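Local structure of uncharacterized peroxidase-related protein (Silicibacter sp., 2PFX) at the interface of chains A and B. The protein is of unassigned function but belongs to the carboxymuconolactone decarboxylase family and is probably an oxidoreductase related to the alkylhydroperoxidases. Residues are numbered along the deposited sequence; one frame, centred on the assembly and turned at random. Chains: chain A/B, Uncharacterized peroxidase-related protein.

The interface of chains A and B. Residues chain A 133-134, 137, 166, 169, 173; chain B 169, 173.
B:Arg173 reaches from helix 155-178 of its own chain to the C-terminal end of A helix 121-136, between that end and A:Asn169 on the partner's helix 155-178. Its CB lies against the methyl CE of selenomethionine A:Met133 at 3.8 Å, which the bend of that side chain at chi3 (65°) turns toward it. CG passes the hydroxyl OG of A:Ser137, and CD comes over the amide of A:Asn169, 3.4 Å from ND2. With CG anti to the carbonyl carbon and beside the backbone N (chi1 -79°) and the chain extended to NE, the guanidinium is carried to two main-chain carbonyls in the last turn of A helix 121-136. NE donates to A:Met133 O at 2.9 Å and NH2 to A:Thr134 O at 2.9 Å, both oxygens tilted somewhat from the guanidinium plane. NH1 turns back to its own chain, binding B:Asn169 O and, in plane on a lone pair, the amide oxygen B:Asn169 OD1. Flat on one face lies the A:Asn169 amide, 2° from parallel, its OD1 over the guanidinium centre. A nearly straight bond from A:Asn169 ND2 to A:Thr134 OG1 (3.1 Å), with A:Arg173 NH1 on a lone pair of OD1, holds this amide flat in the stack. The two-fold repeats the stack between A:Arg173 and B:Asn169. The guanidinium groups approach from opposite directions across the axis, A:Arg173 NH1 3.6 Å from B:Arg173 NH1; surrounding carbonyl oxygens probably ease their like charges. A leucine in place of B:Arg173 would probably leave the carbonyls of A:Met133 and A:Thr134 without these donors and A:Asn169 without its stacking partner. The paired stacks join helices 155-178 and tie each to the partner's helix 121-136, probably helping to hold chains A and B together in the deposited six-chain assembly.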
loop_
_atom_site.group_PDB
_atom_site.type_symbol
_atom_site.label_atom_id
_atom_site.label_comp_id
_atom_site.label_asym_id
_atom_site.label_seq_id
_atom_site.Cartn_x
_atom_site.Cartn_y
_atom_site.Cartn_z
HETATM N N MSE A 133 -1.100 -0.782 15.377
HETATM C CA MSE A 133 -0.811 0.601 15.701
HETATM C C MSE A 133 0.267 1.170 14.784
HETATM O O MSE A 133 0.253 2.325 14.388
HETATM C CB MSE A 133 -0.283 0.697 17.126
HETATM C CG MSE A 133 -1.335 0.704 18.216
HETATM SE SE MSE A 133 -0.622 0.896 19.953
HETATM C CE MSE A 133 0.066 2.661 19.717
ATOM N N THR A 134 1.211 0.300 14.446
ATOM C CA THR A 134 2.350 0.735 13.645
ATOM C C THR A 134 1.921 0.972 12.210
ATOM O O THR A 134 2.274 1.990 11.589
ATOM C CB THR A 134 3.494 -0.278 13.783
ATOM O OG1 THR A 134 3.951 -0.257 15.147
ATOM C CG2 THR A 134 4.689 0.122 12.916
ATOM N N SER A 137 -2.841 2.967 12.922
ATOM C CA SER A 137 -3.415 3.322 14.214
ATOM C C SER A 137 -4.818 3.900 14.122
ATOM O O SER A 137 -5.621 3.730 15.045
ATOM C CB SER A 137 -2.469 4.288 14.948
ATOM O OG SER A 137 -2.228 5.487 14.246
ATOM N N GLY A 166 4.180 3.491 20.432
ATOM C CA GLY A 166 4.335 4.838 19.885
ATOM C C GLY A 166 5.762 5.337 19.996
ATOM O O GLY A 166 6.272 5.941 19.044
ATOM N N ASN A 169 7.844 4.033 17.329
ATOM C CA ASN A 169 7.486 4.670 16.059
ATOM C C ASN A 169 8.161 6.050 15.939
ATOM O O ASN A 169 8.341 6.609 14.843
ATOM C CB ASN A 169 5.962 4.781 15.941
ATOM C CG ASN A 169 5.424 3.510 15.287
ATOM O OD1 ASN A 169 5.532 3.373 14.072
ATOM N ND2 ASN A 169 4.911 2.592 16.078
ATOM N N ARG A 173 11.974 6.410 13.477
ATOM C CA ARG A 173 11.949 7.442 12.424
ATOM C C ARG A 173 13.142 8.362 12.548
ATOM O O ARG A 173 13.786 8.753 11.571
ATOM C CB ARG A 173 10.599 8.173 12.489
ATOM C CG ARG A 173 9.477 7.255 11.966
ATOM C CD ARG A 173 8.114 7.921 11.856
ATOM N NE ARG A 173 7.290 7.064 11.006
ATOM C CZ ARG A 173 6.632 5.974 11.322
ATOM N NH1 ARG A 173 6.651 5.529 12.567
ATOM N NH2 ARG A 173 5.947 5.321 10.392
ATOM N N ASN B 169 4.647 10.978 15.328
ATOM C CA ASN B 169 4.371 9.580 14.966
ATOM C C ASN B 169 4.092 8.740 16.217
ATOM O O ASN B 169 3.389 7.719 16.132
ATOM C CB ASN B 169 5.489 8.983 14.105
ATOM C CG ASN B 169 5.184 9.311 12.649
ATOM O OD1 ASN B 169 4.402 8.616 12.016
ATOM N ND2 ASN B 169 5.774 10.386 12.123
ATOM N N ARG B 173 -0.205 7.779 17.467
ATOM C CA ARG B 173 -0.512 6.365 17.659
ATOM C C ARG B 173 -1.141 6.152 19.026
ATOM O O ARG B 173 -2.107 5.395 19.153
ATOM C CB ARG B 173 0.774 5.559 17.439
ATOM C CG ARG B 173 1.005 5.428 15.922
ATOM C CD ARG B 173 2.231 4.592 15.571
ATOM N NE ARG B 173 2.264 4.421 14.132
ATOM C CZ ARG B 173 2.723 5.223 13.200
ATOM N NH1 ARG B 173 3.254 6.389 13.514
ATOM N NH2 ARG B 173 2.655 4.871 11.915
#